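PDB 2OX4: putative mandelate racemase from Zymomonas mobilis, which binds a magnesium ion and is probably a lyase, perhaps a dehydratase, of the enolase superfamily. Local coordinates for residues L25-T30 with Y35-A40; T6-F11 with D57-L62; D66-E71 with K108-P113; Q21-V26 with P350-L355; A101-K106 with G296-K301. One frame throughout, in Å; residues are numbered along the deposited sequence. Where two conformers were deposited one is given.

Contact 1: L25-T30 with Y35-A40; sequences LVKVST and YGLGEA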
# COMPACT_ATOMS: atom_id res chain seq x y z
N LEU C 25 5.70 13.64 -42.87
CA LEU C 25 4.81 12.68 -43.52
C LEU C 25 5.59 11.54 -44.14
O LEU C 25 6.75 11.72 -44.53
CB LEU C 25 3.97 13.39 -44.59
CG LEU C 25 2.98 14.41 -44.02
CD1 LEU C 25 2.56 15.44 -45.05
CD2 LEU C 25 1.77 13.71 -43.45
N VAL C 26 4.96 10.37 -44.20
CA VAL C 26 5.55 9.17 -44.78
C VAL C 26 4.59 8.57 -45.79
O VAL C 26 3.39 8.43 -45.52
CB VAL C 26 5.98 8.11 -43.70
CG1 VAL C 26 4.77 7.47 -43.00
CG2 VAL C 26 6.86 7.02 -44.33
N LYS C 27 5.14 8.23 -46.95
CA LYS C 27 4.38 7.54 -47.99
C LYS C 27 5.00 6.16 -48.25
O LYS C 27 6.19 6.04 -48.62
CB LYS C 27 4.32 8.39 -49.28
CG LYS C 27 3.56 7.71 -50.45
CD LYS C 27 3.53 8.61 -51.70
CE LYS C 27 2.94 7.89 -52.89
NZ LYS C 27 2.77 8.83 -54.04
N VAL C 28 4.19 5.14 -48.03
CA VAL C 28 4.63 3.74 -48.14
C VAL C 28 4.00 3.10 -49.37
O VAL C 28 2.77 2.95 -49.41
CB VAL C 28 4.21 2.94 -46.89
CG1 VAL C 28 4.63 1.46 -46.99
CG2 VAL C 28 4.80 3.59 -45.63
N SER C 29 4.82 2.74 -50.35
CA SER C 29 4.32 2.15 -51.61
C SER C 29 4.53 0.65 -51.65
O SER C 29 5.48 0.13 -51.06
CB SER C 29 5.03 2.79 -52.80
OG SER C 29 4.75 4.18 -52.84
N THR C 30 3.64 -0.05 -52.36
CA THR C 30 3.71 -1.50 -52.44
C THR C 30 3.98 -1.94 -53.88
O THR C 30 3.83 -1.15 -54.82
CB THR C 30 2.41 -2.19 -51.97
OG1 THR C 30 1.31 -1.79 -52.80
CG2 THR C 30 2.10 -1.88 -50.50
N TYR C 35 -0.53 2.59 -52.27
CA TYR C 35 0.30 3.26 -51.27
C TYR C 35 -0.52 3.77 -50.11
O TYR C 35 -1.74 3.95 -50.22
CB TYR C 35 1.13 4.39 -51.87
CG TYR C 35 0.33 5.51 -52.49
CD1 TYR C 35 0.11 5.55 -53.87
CD2 TYR C 35 -0.16 6.56 -51.72
CE1 TYR C 35 -0.61 6.59 -54.45
CE2 TYR C 35 -0.89 7.61 -52.29
CZ TYR C 35 -1.11 7.60 -53.66
OH TYR C 35 -1.82 8.63 -54.23
N GLY C 36 0.15 3.99 -48.99
CA GLY C 36 -0.49 4.56 -47.82
C GLY C 36 0.29 5.75 -47.29
O GLY C 36 1.51 5.84 -47.46
N LEU C 37 -0.43 6.64 -46.62
CA LEU C 37 0.16 7.83 -46.01
C LEU C 37 0.04 7.76 -44.49
O LEU C 37 -0.99 7.32 -43.96
CB LEU C 37 -0.55 9.10 -46.51
CG LEU C 37 0.09 9.83 -47.70
CD1 LEU C 37 1.44 10.47 -47.32
CD2 LEU C 37 0.23 8.94 -48.91
N GLY C 38 1.10 8.19 -43.82
CA GLY C 38 1.11 8.34 -42.37
C GLY C 38 1.80 9.64 -41.98
O GLY C 38 2.37 10.34 -42.82
N GLU C 39 1.72 9.95 -40.69
CA GLU C 39 2.22 11.22 -40.19
C GLU C 39 2.81 10.99 -38.80
O GLU C 39 2.20 10.30 -37.98
CB GLU C 39 1.08 12.26 -40.13
CG GLU C 39 1.53 13.60 -39.56
CD GLU C 39 0.64 14.78 -39.93
OE1 GLU C 39 -0.29 14.64 -40.75
OE2 GLU C 39 0.88 15.87 -39.36
N ALA C 40 3.99 11.54 -38.55
CA ALA C 40 4.61 11.51 -37.22
C ALA C 40 4.20 12.77 -36.45
O ALA C 40 4.29 13.90 -36.98
CB ALA C 40 6.14 11.43 -37.33
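Lys27 lies across the ring of Tyr35. Its CE sits over the middle of one face, 3.6 Å from the ring centroid, as a CH-pi contact. Its NZ follows at 4.0 Å from the same centroid, a cation-pi contact. CG of Lys27 is anti to the backbone N (chi1 179°) and the chain beyond is extended, which carries the amine that far. CG also touches Leu37 CD2 at 3.9 Å. At the other end, in the conformer given, Leu25 CD2 lies along the Glu39 side chain, 3.7 Å from its CB. Outside the pair, Thr321 and Ala324 bind Glu39 OE1, and Asp378 binds Tyr35 OH. The backbones hold these side chains in register. Val26 and Gly38 exchange two hydrogen bonds, and so do Val28 and Gly36, with Val28 N to Gly36 O at 2.8 Å. The two glycines bring no side chain to the face of Val26 and Val28, where helix 89-110 packs. This is an antiparallel beta hairpin, part of the sheet in the enolase-type N-terminal domain.

Contact 2: T6-F11 with D57-L62; sequences TKIEIF and DYAALL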
# COMPACT_ATOMS: atom_id res chain seq x y z
N THR C 6 7.75 -1.74 -51.21
CA THR C 6 8.84 -1.59 -52.18
C THR C 6 9.52 -0.23 -52.09
O THR C 6 10.67 -0.08 -52.53
CB THR C 6 8.34 -1.76 -53.63
OG1 THR C 6 7.20 -0.93 -53.84
CG2 THR C 6 7.99 -3.22 -53.90
N LYS C 7 8.82 0.77 -51.55
CA LYS C 7 9.38 2.11 -51.45
C LYS C 7 8.78 2.84 -50.25
O LYS C 7 7.61 2.64 -49.91
CB LYS C 7 9.09 2.92 -52.73
CG LYS C 7 9.94 4.17 -52.85
CD LYS C 7 9.31 5.19 -53.79
CE LYS C 7 9.40 4.76 -55.23
NZ LYS C 7 8.96 5.85 -56.15
N ILE C 8 9.61 3.66 -49.63
CA ILE C 8 9.20 4.48 -48.50
C ILE C 8 9.75 5.88 -48.75
O ILE C 8 10.94 6.05 -48.98
CB ILE C 8 9.72 3.90 -47.16
CG1 ILE C 8 8.97 2.61 -46.82
CG2 ILE C 8 9.59 4.93 -46.01
CD1 ILE C 8 9.64 1.78 -45.75
N GLU C 9 8.86 6.87 -48.71
CA GLU C 9 9.27 8.24 -48.94
C GLU C 9 8.92 9.09 -47.74
O GLU C 9 7.81 9.00 -47.22
CB GLU C 9 8.57 8.81 -50.17
CG GLU C 9 8.89 8.06 -51.44
CD GLU C 9 7.95 8.45 -52.58
OE1 GLU C 9 6.84 7.87 -52.67
OE2 GLU C 9 8.30 9.36 -53.35
N ILE C 10 9.86 9.92 -47.30
CA ILE C 10 9.64 10.70 -46.07
C ILE C 10 9.77 12.18 -46.39
O ILE C 10 10.77 12.60 -46.97
CB ILE C 10 10.64 10.29 -44.94
CG1 ILE C 10 10.49 8.80 -44.62
CG2 ILE C 10 10.42 11.14 -43.68
CD1 ILE C 10 11.81 8.14 -44.33
N PHE C 11 8.77 12.96 -45.99
CA PHE C 11 8.71 14.38 -46.31
C PHE C 11 8.77 15.17 -45.01
O PHE C 11 7.80 15.18 -44.25
CB PHE C 11 7.38 14.71 -47.02
CG PHE C 11 7.14 13.91 -48.26
CD1 PHE C 11 6.53 12.65 -48.20
CD2 PHE C 11 7.48 14.42 -49.51
CE1 PHE C 11 6.30 11.91 -49.34
CE2 PHE C 11 7.26 13.68 -50.66
CZ PHE C 11 6.66 12.43 -50.59
N ASP C 57 15.47 5.42 -40.49
CA ASP C 57 16.13 4.24 -39.93
C ASP C 57 15.22 3.01 -39.91
O ASP C 57 15.65 1.90 -40.24
CB ASP C 57 16.64 4.55 -38.53
CG ASP C 57 17.90 5.41 -38.55
OD1 ASP C 57 18.53 5.56 -39.62
OD2 ASP C 57 18.26 5.95 -37.50
N TYR C 58 13.96 3.22 -39.53
CA TYR C 58 12.99 2.12 -39.49
C TYR C 58 12.70 1.58 -40.88
O TYR C 58 12.40 0.39 -41.04
CB TYR C 58 11.66 2.53 -38.85
CG TYR C 58 11.69 2.75 -37.35
CD1 TYR C 58 10.57 3.27 -36.69
CD2 TYR C 58 12.82 2.45 -36.58
CE1 TYR C 58 10.56 3.48 -35.32
CE2 TYR C 58 12.82 2.66 -35.21
CZ TYR C 58 11.69 3.17 -34.58
OH TYR C 58 11.69 3.38 -33.22
N ALA C 59 12.80 2.46 -41.88
CA ALA C 59 12.46 2.12 -43.27
C ALA C 59 13.25 0.91 -43.75
O ALA C 59 12.71 0.04 -44.45
CB ALA C 59 12.69 3.32 -44.21
N ALA C 60 14.52 0.82 -43.34
CA ALA C 60 15.35 -0.34 -43.65
C ALA C 60 14.78 -1.69 -43.20
O ALA C 60 15.01 -2.70 -43.85
CB ALA C 60 16.77 -0.14 -43.12
N LEU C 61 14.04 -1.69 -42.10
CA LEU C 61 13.46 -2.92 -41.56
C LEU C 61 12.14 -3.27 -42.23
O LEU C 61 11.61 -4.38 -42.05
CB LEU C 61 13.24 -2.80 -40.04
CG LEU C 61 14.42 -3.08 -39.09
CD1 LEU C 61 15.67 -2.26 -39.42
CD2 LEU C 61 13.99 -2.81 -37.66
N LEU C 62 11.59 -2.33 -43.00
CA LEU C 62 10.21 -2.45 -43.49
C LEU C 62 10.10 -2.80 -44.98
O LEU C 62 9.09 -3.36 -45.40
CB LEU C 62 9.42 -1.17 -43.19
CG LEU C 62 9.36 -0.92 -41.68
CD1 LEU C 62 8.68 0.39 -41.37
CD2 LEU C 62 8.68 -2.09 -40.98
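Strand 5-13 runs past the 57-62 end of helix 48-62, and the backbones come nearest at Ile8 and Ala59, with their CA atoms 6.6 Å apart. Ile8 carries the contact. Its CD1 reaches the methyl of Ala59, with CD1 to CB at 3.7 Å. The same CD1 meets Leu62 CB at 3.9 Å, three residues on. The second branch of Ile8 also takes part, as CG2 lies 3.9 Å from Ala59 CB. CG1 stands anti to the carbonyl carbon (chi1 -71°), while CG2 is anti to the backbone N. Both branches can therefore touch the one small methyl. The short side chain of Ala59 is consistent with the close approach. This is the alpha/beta packing of the enolase-type N-terminal domain, in which helices cover one face of an antiparallel sheet. Phe98 of helix 89-110 touches both Ile8 and Leu62, and Ile392 of strand 387-393 packs on Ala59. The contact is apolar and buried. On the strand's other face Glu9 is bound by Tyr384 and Tyr389. On the helix's far side Asp57 accepts a hydrogen bond from the backbone N of Ser49 of a neighbouring subunit.

Contact 3: D66-E71 with K108-P113; sequences DPFNTE and KALNLP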
# COMPACT_ATOMS: atom_id res chain seq x y z
N ASP C 66 4.97 -7.29 -45.48
CA ASP C 66 3.56 -7.26 -45.82
C ASP C 66 2.83 -6.30 -44.89
O ASP C 66 2.72 -6.56 -43.68
CB ASP C 66 2.97 -8.67 -45.65
CG ASP C 66 1.53 -8.79 -46.12
OD1 ASP C 66 0.85 -7.77 -46.35
OD2 ASP C 66 1.07 -9.93 -46.28
N PRO C 67 2.32 -5.19 -45.44
CA PRO C 67 1.62 -4.17 -44.64
C PRO C 67 0.35 -4.66 -43.91
O PRO C 67 -0.15 -3.96 -43.03
CB PRO C 67 1.28 -3.08 -45.66
CG PRO C 67 1.33 -3.77 -46.99
CD PRO C 67 2.37 -4.82 -46.87
N PHE C 68 -0.17 -5.84 -44.26
CA PHE C 68 -1.24 -6.47 -43.49
C PHE C 68 -0.80 -7.01 -42.13
O PHE C 68 -1.63 -7.20 -41.24
CB PHE C 68 -1.96 -7.56 -44.29
CG PHE C 68 -3.10 -7.04 -45.11
CD1 PHE C 68 -2.84 -6.28 -46.25
CD2 PHE C 68 -4.41 -7.24 -44.72
CE1 PHE C 68 -3.90 -5.76 -47.01
CE2 PHE C 68 -5.47 -6.73 -45.47
CZ PHE C 68 -5.20 -5.98 -46.62
N ASN C 69 0.50 -7.24 -41.98
CA ASN C 69 1.04 -7.80 -40.72
C ASN C 69 1.35 -6.70 -39.72
O ASN C 69 2.48 -6.57 -39.24
CB ASN C 69 2.28 -8.65 -41.00
CG ASN C 69 1.93 -9.96 -41.69
OD1 ASN C 69 0.81 -10.45 -41.56
ND2 ASN C 69 2.88 -10.52 -42.44
N THR C 70 0.35 -5.89 -39.40
CA THR C 70 0.57 -4.73 -38.54
C THR C 70 0.99 -5.14 -37.12
O THR C 70 1.83 -4.47 -36.54
CB THR C 70 -0.64 -3.81 -38.45
OG1 THR C 70 -1.84 -4.59 -38.38
CG2 THR C 70 -0.69 -2.85 -39.65
N GLU C 71 0.45 -6.23 -36.59
CA GLU C 71 0.84 -6.68 -35.23
C GLU C 71 2.31 -7.09 -35.16
O GLU C 71 3.06 -6.65 -34.28
CB GLU C 71 -0.07 -7.81 -34.73
CG GLU C 71 -1.49 -7.37 -34.38
CD GLU C 71 -1.57 -6.47 -33.13
OE1 GLU C 71 -0.70 -6.55 -32.23
OE2 GLU C 71 -2.53 -5.68 -33.05
N LYS C 108 -7.35 0.64 -48.65
CA LYS C 108 -7.31 0.75 -50.10
C LYS C 108 -7.36 -0.62 -50.78
O LYS C 108 -8.08 -0.80 -51.77
CB LYS C 108 -6.09 1.53 -50.53
CG LYS C 108 -6.17 3.01 -50.25
CD LYS C 108 -4.99 3.69 -50.88
CE LYS C 108 -4.89 5.13 -50.44
NZ LYS C 108 -3.72 5.75 -51.11
N ALA C 109 -6.62 -1.58 -50.23
CA ALA C 109 -6.63 -2.97 -50.74
C ALA C 109 -8.02 -3.60 -50.68
O ALA C 109 -8.39 -4.36 -51.58
CB ALA C 109 -5.61 -3.84 -49.99
N LEU C 110 -8.77 -3.28 -49.64
CA LEU C 110 -10.07 -3.92 -49.40
C LEU C 110 -11.25 -3.06 -49.85
O LEU C 110 -12.42 -3.46 -49.69
CB LEU C 110 -10.21 -4.29 -47.91
CG LEU C 110 -9.13 -5.24 -47.39
CD1 LEU C 110 -9.24 -5.39 -45.88
CD2 LEU C 110 -9.20 -6.60 -48.10
N ASN C 111 -10.94 -1.89 -50.41
CA ASN C 111 -11.94 -0.90 -50.83
C ASN C 111 -12.87 -0.52 -49.67
O ASN C 111 -14.11 -0.54 -49.79
CB ASN C 111 -12.73 -1.41 -52.04
CG ASN C 111 -13.43 -0.30 -52.79
OD1 ASN C 111 -12.89 0.79 -52.94
ND2 ASN C 111 -14.65 -0.57 -53.24
N LEU C 112 -12.27 -0.21 -48.53
CA LEU C 112 -13.02 0.10 -47.31
C LEU C 112 -12.35 1.25 -46.59
O LEU C 112 -11.12 1.34 -46.57
CB LEU C 112 -13.04 -1.11 -46.36
CG LEU C 112 -14.05 -2.24 -46.58
CD1 LEU C 112 -13.87 -3.29 -45.49
CD2 LEU C 112 -15.47 -1.70 -46.61
N PRO C 113 -13.16 2.13 -45.97
CA PRO C 113 -12.59 3.13 -45.06
C PRO C 113 -12.01 2.44 -43.83
O PRO C 113 -12.52 1.40 -43.41
CB PRO C 113 -13.81 3.99 -44.67
CG PRO C 113 -15.01 3.14 -44.93
CD PRO C 113 -14.63 2.20 -46.06
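Ala109 and Leu110, near the end of helix 89-110, receive the ring of Phe68 from the loop that leads into helix 70-79. Both elements belong to the helical part of the enolase-type N-terminal domain. Lys108 comes first. It turns to the hairpin, where its NZ binds Tyr35 O. Ala109 follows, and its CB meets the rim of the Phe68 ring in the ring plane, 3.9 Å from CE1 and 4.0 Å from CZ. The side chains of Leu110 and Phe68 come from opposite directions and meet at the ring's edge. Leu110 CD1 touches Phe68 CE2 at 4.0 Å, and Leu110 CG is 4.1 Å from Phe68 CZ. CG of Leu110 is anti to the carbonyl carbon (chi1 -59°), which brings the branched end round to the ring. The outer rim of the ring is thus shared between a methyl and an isobutyl group. An alanine in place of Phe68 would remove the ring that Ala109 CB and Leu110 CD1 meet, and would probably open a gap between loop and helix. Asn111, the first residue to leave helical angles, has positive phi in a Schellman motif. Leu112 packs on Leu110 of a neighbouring subunit. Phe68 itself is positioned by an Asx turn. Its backbone N donates to Asp66 OD1 at 3.0 Å, meeting the oxygen from above the carboxylate plane.

Contact 4: Q21-V26 with P350-L355; sequences QRPILV and PEYEEL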
# COMPACT_ATOMS: atom_id res chain seq x y z
N GLN C 21 5.89 25.81 -37.97
CA GLN C 21 5.91 24.36 -37.73
C GLN C 21 6.44 23.60 -38.94
O GLN C 21 6.57 24.18 -40.01
CB GLN C 21 4.52 23.88 -37.35
CG GLN C 21 4.09 24.43 -35.99
CD GLN C 21 2.63 24.19 -35.66
OE1 GLN C 21 1.94 23.47 -36.37
NE2 GLN C 21 2.17 24.80 -34.57
N ARG C 22 6.77 22.32 -38.76
CA ARG C 22 7.32 21.50 -39.85
C ARG C 22 6.80 20.06 -39.73
O ARG C 22 7.44 19.22 -39.10
CB ARG C 22 8.85 21.50 -39.80
CG ARG C 22 9.52 22.82 -40.17
CD ARG C 22 11.00 22.62 -40.47
NE ARG C 22 11.19 21.75 -41.63
CZ ARG C 22 12.36 21.28 -42.04
NH1 ARG C 22 13.47 21.61 -41.39
NH2 ARG C 22 12.42 20.49 -43.12
N PRO C 23 5.65 19.77 -40.37
CA PRO C 23 5.09 18.41 -40.38
C PRO C 23 5.99 17.35 -41.01
O PRO C 23 6.86 17.66 -41.83
CB PRO C 23 3.81 18.54 -41.20
CG PRO C 23 3.57 19.99 -41.37
CD PRO C 23 4.82 20.73 -41.11
N ILE C 24 5.79 16.10 -40.59
CA ILE C 24 6.59 14.98 -41.07
C ILE C 24 5.62 13.91 -41.57
O ILE C 24 4.82 13.35 -40.80
CB ILE C 24 7.52 14.37 -39.97
CG1 ILE C 24 8.26 15.46 -39.19
CG2 ILE C 24 8.52 13.41 -40.62
CD1 ILE C 24 7.62 15.82 -37.84
N LEU C 25 5.70 13.64 -42.87
CA LEU C 25 4.81 12.68 -43.52
C LEU C 25 5.59 11.54 -44.14
O LEU C 25 6.75 11.72 -44.53
CB LEU C 25 3.97 13.39 -44.59
CG LEU C 25 2.98 14.41 -44.02
CD1 LEU C 25 2.56 15.44 -45.05
CD2 LEU C 25 1.77 13.71 -43.45
N VAL C 26 4.96 10.37 -44.20
CA VAL C 26 5.55 9.17 -44.78
C VAL C 26 4.59 8.57 -45.79
O VAL C 26 3.39 8.43 -45.52
CB VAL C 26 5.98 8.11 -43.70
CG1 VAL C 26 4.77 7.47 -43.00
CG2 VAL C 26 6.86 7.02 -44.33
N PRO C 350 -3.66 28.63 -44.64
CA PRO C 350 -3.28 28.17 -45.99
C PRO C 350 -2.00 27.31 -46.08
O PRO C 350 -1.87 26.49 -47.00
CB PRO C 350 -3.09 29.48 -46.76
CG PRO C 350 -3.92 30.49 -46.02
CD PRO C 350 -3.78 30.10 -44.58
N GLU C 351 -1.05 27.51 -45.16
CA GLU C 351 0.18 26.70 -45.14
C GLU C 351 -0.10 25.23 -44.82
O GLU C 351 0.66 24.34 -45.21
CB GLU C 351 1.17 27.25 -44.12
CG GLU C 351 0.65 27.34 -42.68
CD GLU C 351 1.39 28.39 -41.89
OE1 GLU C 351 1.72 28.14 -40.71
OE2 GLU C 351 1.66 29.47 -42.47
N TYR C 352 -1.20 24.99 -44.11
CA TYR C 352 -1.64 23.62 -43.83
C TYR C 352 -2.59 23.08 -44.91
O TYR C 352 -2.45 21.93 -45.34
CB TYR C 352 -2.19 23.49 -42.41
CG TYR C 352 -1.10 23.13 -41.41
CD1 TYR C 352 -0.49 24.10 -40.61
CD2 TYR C 352 -0.65 21.81 -41.30
CE1 TYR C 352 0.53 23.75 -39.70
CE2 TYR C 352 0.35 21.46 -40.41
CZ TYR C 352 0.94 22.43 -39.61
OH TYR C 352 1.94 22.05 -38.74
N GLU C 353 -3.53 23.91 -45.37
CA GLU C 353 -4.44 23.51 -46.45
C GLU C 353 -3.77 22.98 -47.73
O GLU C 353 -4.28 22.06 -48.35
CB GLU C 353 -5.42 24.63 -46.81
CG GLU C 353 -6.33 25.03 -45.66
CD GLU C 353 -7.02 26.38 -45.89
OE1 GLU C 353 -7.83 26.49 -46.84
OE2 GLU C 353 -6.75 27.32 -45.11
N GLU C 354 -2.63 23.56 -48.12
CA GLU C 354 -1.98 23.20 -49.39
C GLU C 354 -1.31 21.82 -49.40
O GLU C 354 -0.87 21.33 -50.46
CB GLU C 354 -0.96 24.27 -49.80
CG GLU C 354 0.25 24.36 -48.86
CD GLU C 354 1.28 25.40 -49.31
OE1 GLU C 354 1.13 25.96 -50.42
OE2 GLU C 354 2.25 25.64 -48.56
N LEU C 355 -1.22 21.20 -48.23
CA LEU C 355 -0.46 19.97 -48.05
C LEU C 355 -1.23 18.72 -48.44
O LEU C 355 -0.62 17.69 -48.76
CB LEU C 355 0.04 19.85 -46.61
CG LEU C 355 0.92 20.98 -46.10
CD1 LEU C 355 1.30 20.76 -44.64
CD2 LEU C 355 2.17 21.11 -46.97
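Tyr352 points its hydroxyl end at Gln21 and Pro23. The side chains of Gln21 and Tyr352 cross at about a right angle, with amide and ring planes 70° apart. Tyr352 OH donates a hydrogen bond to Gln21 OE1 at 2.8 Å. The hydroxyl lies in the carbonyl plane, on a lone pair of OE1. Gln21 is extended beyond CG (chi2 170°), which brings OE1 to the hydroxyl. The side chains of Pro23 and Tyr352 come from opposite directions, and Pro23 CG is 3.7 Å from Tyr352 CE2. The same CG touches Leu355 CD1 at 4.1 Å. A phenylalanine in place of Tyr352 would lack the hydroxyl and would probably leave Gln21 OE1 without its main donor and the amide freer to turn. Lys346 gives that oxygen a second, weak hydrogen bond. The contact joins the N-terminal domain to the barrel domain, and the Gln21 side chain is about 11 Å from the magnesium ion. The buried hydroxyl gives its proton to an amide oxygen, so the one polar bond is directional, while Pro23 and Leu355 add apolar contact.

Contact 5: A101-K106 with G296-K301; sequences AFWDIK and GFTEFK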
# COMPACT_ATOMS: atom_id res chain seq x y z
N ALA C 101 0.10 4.46 -42.12
CA ALA C 101 0.23 4.17 -43.56
C ALA C 101 -0.15 2.71 -43.90
O ALA C 101 -0.77 2.45 -44.94
CB ALA C 101 1.63 4.48 -44.03
N PHE C 102 0.20 1.77 -43.02
CA PHE C 102 -0.21 0.38 -43.22
C PHE C 102 -1.73 0.21 -43.22
O PHE C 102 -2.28 -0.49 -44.09
CB PHE C 102 0.41 -0.55 -42.17
CG PHE C 102 1.91 -0.50 -42.11
CD1 PHE C 102 2.56 -0.74 -40.91
CD2 PHE C 102 2.67 -0.23 -43.25
CE1 PHE C 102 3.94 -0.70 -40.82
CE2 PHE C 102 4.07 -0.18 -43.18
CZ PHE C 102 4.71 -0.42 -41.96
N TRP C 103 -2.41 0.83 -42.26
CA TRP C 103 -3.86 0.75 -42.21
C TRP C 103 -4.50 1.44 -43.43
O TRP C 103 -5.48 0.93 -43.97
CB TRP C 103 -4.42 1.30 -40.90
CG TRP C 103 -4.23 0.36 -39.72
CD1 TRP C 103 -3.21 0.37 -38.81
CD2 TRP C 103 -5.09 -0.72 -39.33
NE1 TRP C 103 -3.38 -0.63 -37.88
CE2 TRP C 103 -4.53 -1.31 -38.17
CE3 TRP C 103 -6.29 -1.24 -39.85
CZ2 TRP C 103 -5.13 -2.40 -37.53
CZ3 TRP C 103 -6.88 -2.32 -39.21
CH2 TRP C 103 -6.29 -2.90 -38.06
N ASP C 104 -3.92 2.56 -43.87
CA ASP C 104 -4.32 3.20 -45.13
C ASP C 104 -4.24 2.20 -46.28
O ASP C 104 -5.22 2.03 -47.03
CB ASP C 104 -3.44 4.43 -45.39
CG ASP C 104 -4.03 5.38 -46.44
OD1 ASP C 104 -5.25 5.35 -46.68
OD2 ASP C 104 -3.25 6.18 -47.00
N ILE C 105 -3.11 1.49 -46.40
CA ILE C 105 -2.96 0.46 -47.44
C ILE C 105 -4.03 -0.63 -47.35
O ILE C 105 -4.64 -1.00 -48.37
CB ILE C 105 -1.53 -0.16 -47.45
CG1 ILE C 105 -0.52 0.85 -48.00
CG2 ILE C 105 -1.50 -1.49 -48.23
CD1 ILE C 105 0.93 0.60 -47.57
N LYS C 106 -4.27 -1.15 -46.14
CA LYS C 106 -5.29 -2.19 -45.94
C LYS C 106 -6.66 -1.74 -46.44
O LYS C 106 -7.35 -2.48 -47.14
CB LYS C 106 -5.42 -2.55 -44.45
CG LYS C 106 -4.22 -3.28 -43.88
CD LYS C 106 -4.61 -3.93 -42.54
CE LYS C 106 -3.54 -3.70 -41.52
NZ LYS C 106 -3.92 -4.24 -40.17
N GLY C 296 0.27 4.68 -33.41
CA GLY C 296 -0.55 4.43 -34.61
C GLY C 296 -1.94 3.94 -34.26
O GLY C 296 -2.30 3.88 -33.07
N PHE C 297 -2.72 3.59 -35.28
CA PHE C 297 -4.05 2.97 -35.06
C PHE C 297 -3.98 1.75 -34.13
O PHE C 297 -4.84 1.57 -33.28
CB PHE C 297 -4.65 2.50 -36.38
CG PHE C 297 -5.15 3.61 -37.27
CD1 PHE C 297 -4.57 3.81 -38.52
CD2 PHE C 297 -6.24 4.39 -36.90
CE1 PHE C 297 -5.04 4.80 -39.38
CE2 PHE C 297 -6.71 5.39 -37.75
CZ PHE C 297 -6.11 5.59 -38.98
N THR C 298 -2.96 0.92 -34.34
CA THR C 298 -2.82 -0.35 -33.62
C THR C 298 -2.76 -0.10 -32.11
O THR C 298 -3.49 -0.72 -31.32
CB THR C 298 -1.57 -1.11 -34.12
OG1 THR C 298 -1.75 -1.45 -35.49
CG2 THR C 298 -1.33 -2.40 -33.31
N GLU C 299 -1.92 0.85 -31.72
CA GLU C 299 -1.71 1.13 -30.30
C GLU C 299 -2.77 2.05 -29.71
O GLU C 299 -3.16 1.88 -28.56
CB GLU C 299 -0.30 1.68 -30.07
CG GLU C 299 0.15 1.66 -28.60
CD GLU C 299 0.57 0.29 -28.11
OE1 GLU C 299 0.44 -0.71 -28.84
OE2 GLU C 299 1.07 0.21 -26.96
N PHE C 300 -3.23 3.03 -30.49
CA PHE C 300 -4.35 3.89 -30.06
C PHE C 300 -5.51 3.04 -29.58
O PHE C 300 -6.09 3.29 -28.52
CB PHE C 300 -4.83 4.75 -31.22
CG PHE C 300 -5.94 5.72 -30.86
CD1 PHE C 300 -5.64 7.05 -30.58
CD2 PHE C 300 -7.28 5.31 -30.86
CE1 PHE C 300 -6.66 7.97 -30.28
CE2 PHE C 300 -8.30 6.22 -30.53
CZ PHE C 300 -7.99 7.54 -30.25
N LYS C 301 -5.86 2.02 -30.37
CA LYS C 301 -6.96 1.13 -30.03
C LYS C 301 -6.71 0.42 -28.71
O LYS C 301 -7.59 0.36 -27.85
CB LYS C 301 -7.18 0.10 -31.15
CG LYS C 301 -8.56 -0.53 -31.15
CD LYS C 301 -8.93 -1.03 -32.53
CE LYS C 301 -9.64 -2.38 -32.46
NZ LYS C 301 -10.89 -2.30 -31.65
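Trp103 is tightly packed against Phe297. Phe297 CB lies over the five-membered ring of Trp103, 3.8 Å from its centroid, in a CH-pi contact. The two rings form an offset edge-to-face pair with planes at 71°, the edge of Phe297 toward the face of Trp103. Phe297 CD1 also comes within 3.5 Å of Trp103 CB. Lys106 NZ adds to this close packing, 3.3 Å above the indole plane toward its rim, and bonds to Thr70 OG1. At the edge of the indole the contact turns polar. NE1 donates to Thr298 OG1 at 3.0 Å, with an N-H...O angle of 171° and the oxygen in the ring plane. Asp99 also bonds to this hydroxyl. Here a helix of the N-terminal domain meets helix 296-309 of the enolase-type barrel domain. Ala327, His330 and Ala331 of helix 322-333 pack round Phe297. The looser side has a glycerol, probably from the crystallisation liquor, about 3 Å from the Trp103 side chain. Partly exposed Lys301 stays clear of segment 101-106 and forms a salt bridge with Glu71 of a neighbouring subunit.

Overall arrangement
Contacts 1, 2 and 3 lie within the N-terminal domain, whereas contacts 4 and 5 join it to the barrel domain. Contacts 1 and 2 meet in one sheet, where strands 5-13 and 24-30 are neighbours. Contact 4 uses the loop leading into strand 24-30 and has a side chain about 11 Å from the magnesium ion. Helix 89-110 serves both contact 3 and contact 5, and Thr70 OG1 to Lys106 NZ links the two. Leu37 N to Asp104 OD2 ties contact 1 to contact 5. Contacts 1, 2, 4 and 5 are buried; contact 3 is only partly so. Backbone bonding dominates contact 1. Contacts 2 and 3 are apolar across their segments, while each interdomain contact adds one side-chain hydrogen bond to its packing.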